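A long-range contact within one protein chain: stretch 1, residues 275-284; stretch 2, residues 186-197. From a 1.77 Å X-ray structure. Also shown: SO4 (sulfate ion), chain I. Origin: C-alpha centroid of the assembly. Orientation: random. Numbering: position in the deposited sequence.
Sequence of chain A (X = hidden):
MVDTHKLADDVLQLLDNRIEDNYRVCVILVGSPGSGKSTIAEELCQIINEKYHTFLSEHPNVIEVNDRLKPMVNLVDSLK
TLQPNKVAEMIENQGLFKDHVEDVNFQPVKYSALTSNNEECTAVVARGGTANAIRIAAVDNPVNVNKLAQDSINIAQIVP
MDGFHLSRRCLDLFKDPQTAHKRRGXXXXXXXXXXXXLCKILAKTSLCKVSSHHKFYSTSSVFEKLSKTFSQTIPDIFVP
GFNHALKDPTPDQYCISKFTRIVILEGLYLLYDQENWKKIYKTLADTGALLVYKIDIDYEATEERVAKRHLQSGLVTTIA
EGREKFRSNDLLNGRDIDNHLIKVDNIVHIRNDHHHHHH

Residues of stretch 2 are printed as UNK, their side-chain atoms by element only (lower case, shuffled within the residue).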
# COMPACT_ATOMS: atom_id res chain seq x y z
N GLU A 275 -7.26 0.01 -15.68
CA GLU A 275 -7.23 -1.38 -15.25
C GLU A 275 -7.54 -1.64 -13.78
O GLU A 275 -8.56 -1.19 -13.27
CB GLU A 275 -5.88 -2.01 -15.64
CG GLU A 275 -4.66 -1.17 -15.30
CD GLU A 275 -3.59 -2.00 -14.64
OE1 GLU A 275 -3.94 -2.78 -13.73
OE2 GLU A 275 -2.40 -1.86 -15.02
N ASN A 276 -6.67 -2.38 -13.09
CA ASN A 276 -6.91 -2.71 -11.69
C ASN A 276 -6.80 -1.52 -10.74
O ASN A 276 -7.39 -1.54 -9.66
CB ASN A 276 -5.95 -3.81 -11.22
CG ASN A 276 -6.17 -5.13 -11.93
OD1 ASN A 276 -5.22 -5.86 -12.22
ND2 ASN A 276 -7.43 -5.45 -12.21
N TRP A 277 -6.03 -0.51 -11.12
CA TRP A 277 -5.85 0.67 -10.27
C TRP A 277 -7.16 1.39 -10.03
O TRP A 277 -7.42 1.87 -8.93
CB TRP A 277 -4.86 1.65 -10.92
CG TRP A 277 -3.53 1.05 -11.25
CD1 TRP A 277 -3.04 0.80 -12.50
CD2 TRP A 277 -2.53 0.61 -10.33
NE1 TRP A 277 -1.78 0.23 -12.41
CE2 TRP A 277 -1.45 0.11 -11.08
CE3 TRP A 277 -2.44 0.60 -8.93
CZ2 TRP A 277 -0.29 -0.40 -10.49
CZ3 TRP A 277 -1.28 0.09 -8.34
CH2 TRP A 277 -0.22 -0.41 -9.12
N LYS A 278 -7.98 1.46 -11.07
CA LYS A 278 -9.25 2.15 -10.98
C LYS A 278 -10.15 1.53 -9.92
O LYS A 278 -10.95 2.23 -9.31
CB LYS A 278 -9.96 2.13 -12.34
CG LYS A 278 -11.27 2.88 -12.37
CD LYS A 278 -11.86 2.92 -13.77
CE LYS A 278 -13.17 3.69 -13.80
NZ LYS A 278 -13.72 3.81 -15.18
N LYS A 279 -10.00 0.23 -9.70
CA LYS A 279 -10.81 -0.47 -8.72
C LYS A 279 -10.37 -0.24 -7.28
O LYS A 279 -11.10 -0.57 -6.34
CB LYS A 279 -10.81 -1.97 -9.04
CG LYS A 279 -11.26 -2.29 -10.47
CD LYS A 279 -11.11 -3.77 -10.79
CE LYS A 279 -11.40 -4.04 -12.26
NZ LYS A 279 -11.19 -5.47 -12.64
N ILE A 280 -9.19 0.35 -7.09
CA ILE A 280 -8.67 0.61 -5.75
C ILE A 280 -9.52 1.55 -4.92
O ILE A 280 -9.90 1.22 -3.80
CB ILE A 280 -7.24 1.17 -5.81
CG1 ILE A 280 -6.28 0.08 -6.29
CG2 ILE A 280 -6.81 1.68 -4.43
CD1 ILE A 280 -4.86 0.57 -6.50
N TYR A 281 -9.80 2.74 -5.46
CA TYR A 281 -10.61 3.72 -4.74
C TYR A 281 -11.93 3.12 -4.29
O TYR A 281 -12.25 3.12 -3.10
CB TYR A 281 -10.89 4.95 -5.62
CG TYR A 281 -11.89 5.92 -5.01
CD1 TYR A 281 -11.52 6.75 -3.96
CD2 TYR A 281 -13.20 5.98 -5.47
CE1 TYR A 281 -12.45 7.63 -3.38
CE2 TYR A 281 -14.13 6.85 -4.89
CZ TYR A 281 -13.75 7.67 -3.85
OH TYR A 281 -14.66 8.52 -3.27
N LYS A 282 -12.71 2.60 -5.24
CA LYS A 282 -14.00 2.02 -4.90
C LYS A 282 -13.87 0.91 -3.87
O LYS A 282 -14.67 0.85 -2.93
CB LYS A 282 -14.70 1.49 -6.15
CG LYS A 282 -16.07 0.90 -5.85
CD LYS A 282 -16.82 0.54 -7.12
CE LYS A 282 -18.15 -0.13 -6.79
NZ LYS A 282 -18.99 0.74 -5.93
N THR A 283 -12.89 0.03 -4.02
CA THR A 283 -12.72 -1.06 -3.07
C THR A 283 -12.52 -0.53 -1.66
O THR A 283 -13.11 -1.04 -0.71
CB THR A 283 -11.54 -1.99 -3.47
OG1 THR A 283 -11.84 -2.64 -4.71
CG2 THR A 283 -11.33 -3.05 -2.40
N LEU A 284 -11.70 0.51 -1.51
CA LEU A 284 -11.47 1.08 -0.18
C LEU A 284 -12.56 2.09 0.21
O LEU A 284 -12.94 2.18 1.38
CB LEU A 284 -10.09 1.74 -0.11
CG LEU A 284 -8.89 0.81 -0.34
CD1 LEU A 284 -7.60 1.60 -0.19
CD2 LEU A 284 -8.92 -0.33 0.66
N UNK A 186 6.16 2.62 -14.52
CA UNK A 186 4.89 2.92 -15.17
C UNK A 186 3.85 2.04 -14.50
O UNK A 186 4.19 1.07 -13.82
c UNK A 186 4.95 2.57 -16.66
o UNK A 186 5.01 1.17 -16.86
N UNK A 187 2.56 2.37 -14.67
CA UNK A 187 1.48 1.59 -14.06
C UNK A 187 1.55 0.10 -14.41
O UNK A 187 1.18 -0.75 -13.61
c UNK A 187 0.64 3.67 -14.80
c UNK A 187 0.22 2.24 -14.63
c UNK A 187 2.02 3.54 -15.39
N UNK A 188 2.03 -0.21 -15.61
CA UNK A 188 2.12 -1.59 -16.06
C UNK A 188 3.31 -2.38 -15.52
O UNK A 188 3.44 -3.56 -15.83
o UNK A 188 3.31 -1.02 -18.11
c UNK A 188 2.14 -1.64 -17.60
N UNK A 189 4.15 -1.74 -14.71
CA UNK A 189 5.31 -2.44 -14.15
C UNK A 189 5.14 -2.80 -12.68
O UNK A 189 6.11 -3.05 -11.97
o UNK A 189 6.52 -0.35 -13.69
c UNK A 189 6.63 -1.63 -14.33
c UNK A 189 6.94 -1.44 -15.80
N UNK A 190 3.88 -2.83 -12.23
CA UNK A 190 3.54 -3.18 -10.84
C UNK A 190 2.51 -4.30 -10.91
O UNK A 190 1.72 -4.37 -11.86
c UNK A 190 3.81 -0.90 -9.77
c UNK A 190 4.41 -0.85 -8.51
c UNK A 190 5.24 0.21 -8.16
c UNK A 190 4.06 0.13 -10.67
c UNK A 190 2.88 -2.01 -10.12
c UNK A 190 5.48 1.24 -9.08
c UNK A 190 4.89 1.19 -10.34
N UNK A 191 2.51 -5.18 -9.91
CA UNK A 191 1.52 -6.24 -9.87
C UNK A 191 0.23 -5.60 -9.33
O UNK A 191 -0.09 -5.71 -8.15
o UNK A 191 1.49 -9.68 -8.60
c UNK A 191 1.07 -8.60 -9.03
o UNK A 191 -0.07 -8.47 -9.53
c UNK A 191 1.96 -7.37 -8.93
N UNK A 192 -0.49 -4.90 -10.21
CA UNK A 192 -1.72 -4.23 -9.82
C UNK A 192 -2.77 -5.24 -9.35
O UNK A 192 -3.62 -4.91 -8.52
o UNK A 192 -2.61 -4.26 -12.08
c UNK A 192 -2.29 -3.42 -10.99
N UNK A 193 -2.70 -6.45 -9.90
CA UNK A 193 -3.62 -7.54 -9.55
C UNK A 193 -3.55 -7.83 -8.05
O UNK A 193 -4.57 -7.87 -7.35
c UNK A 193 -3.24 -8.84 -10.28
n UNK A 193 -3.34 -9.72 -12.54
o UNK A 193 -2.57 -7.63 -12.24
c UNK A 193 -3.03 -8.67 -11.78
N UNK A 194 -2.34 -8.06 -7.56
CA UNK A 194 -2.16 -8.38 -6.15
C UNK A 194 -2.34 -7.18 -5.23
O UNK A 194 -2.71 -7.34 -4.07
c UNK A 194 -0.80 -9.05 -5.91
n UNK A 194 -2.06 -10.90 -5.00
c UNK A 194 -0.91 -10.26 -4.99
o UNK A 194 0.04 -10.61 -4.28
N UNK A 195 -2.07 -5.97 -5.73
CA UNK A 195 -2.26 -4.80 -4.88
C UNK A 195 -3.77 -4.65 -4.66
O UNK A 195 -4.23 -4.36 -3.56
c UNK A 195 -2.76 -1.50 -4.50
c UNK A 195 -1.71 -3.54 -5.51
c UNK A 195 -1.69 -2.37 -4.57
c UNK A 195 -0.66 -1.20 -2.72
c UNK A 195 -0.64 -2.21 -3.68
c UNK A 195 -1.75 -0.33 -2.66
c UNK A 195 -2.80 -0.48 -3.55
N UNK A 196 -4.53 -4.83 -5.73
CA UNK A 196 -5.98 -4.74 -5.62
C UNK A 196 -6.44 -5.82 -4.64
O UNK A 196 -7.34 -5.59 -3.84
c UNK A 196 -6.64 -4.96 -6.99
c UNK A 196 -8.67 -5.23 -8.42
c UNK A 196 -8.73 -3.73 -6.41
c UNK A 196 -8.17 -5.02 -6.99
N UNK A 197 -5.82 -6.99 -4.70
CA UNK A 197 -6.20 -8.07 -3.80
C UNK A 197 -5.91 -7.68 -2.35
O UNK A 197 -6.67 -8.02 -1.46
c UNK A 197 -7.50 -10.81 -3.73
o UNK A 197 -7.97 -10.63 -4.85
c UNK A 197 -6.01 -10.61 -3.47
n UNK A 197 -8.23 -11.20 -2.69
c UNK A 197 -5.45 -9.36 -4.16
S SO4 I . -12.33 -7.89 -10.13
O1 SO4 I . -10.97 -7.49 -10.55
O2 SO4 I . -12.25 -9.14 -9.35
O3 SO4 I . -12.93 -6.83 -9.30
O4 SO4 I . -13.17 -8.11 -11.33
O HOH W 1 -0.30 -3.16 -13.85

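Position 186 carries one carbon and then one oxygen, and the side chain makes no contact with stretch 1: Ser 186. At 187 three carbons close a ring onto the backbone N; CB lies 3.6 Å from Trp 277 NE1, and the backbone O, near the plane of the indole, accepts a weak hydrogen bond from Trp 277 NE1 (3.3 Å). The ring closure identifies Pro 187.

Position 188 again has one carbon and one oxygen, with CA-to-CB pointing away: Ser 188. At 189 one carbon bears an oxygen and a carbon, the branching of Thr 189; OG1 donates to Ser 186 O (2.7 Å). Position 190 shows one carbon followed by a six-carbon ring that leads away, while its CB meets the indole edge, 3.6 Å from Trp 277 CZ2: Phe 190.

At 191 the second of two carbons holds two oxygens and nothing touches stretch 1. The forked end, together with a backbone N-H three residues on bonding to one of those oxygens, fits an N-cap aspartate, Asp 191; its OD1 accepts from N of position 194 at 3.0 Å (163°).

Position 192 has one carbon and one oxygen, directed toward stretch 1. CB sits over one face of Trp 277, 3.9 Å from the six-membered ring centroid and 23° off its normal, a CH-pi contact, and the oxygen reaches Glu 275: Ser 192, whose OG donates to Glu 275 OE1 (2.6 Å). Positions 193 and 194 each have two carbons, the second carrying one oxygen and one nitrogen; the end of the first comes near Asn 276 and the second points away: Asn 193 and Asn 194.

Position 195 repeats the carbon-plus-six-ring pattern, its ring against Ile 280: Phe 195, with CD2 3.6 Å from Ile 280 CD1. At 196 four carbons fork at the second, a knob among Asn 276, Lys 279, Ile 280 and Thr 283: Leu 196, with CD2 3.7 Å from Lys 279 CD. Position 197 has three carbons, the third carrying oxygen and nitrogen, and points away: Gln 197.

The contact joins two nearly parallel helices, 12° apart and 8.8 Å at closest approach of their axes. Leu 196 and Phe 195 supply apolar packing, and Trp 277 fits against Pro 187, Phe 190 and Ser 192. Glu 275 OE1 also accepts from Asn 276 N (2.8 Å), so one carboxylate oxygen ties Ser 192 to the backbone of stretch 1. Water 1 lies at this junction, 3.1 Å from Ser 192 OG, 2.7 Å from Glu 275 OE2 and 2.8 Å from Pro 187 O.

Stretch 2 186-197: SPSTFDSNNFLQ
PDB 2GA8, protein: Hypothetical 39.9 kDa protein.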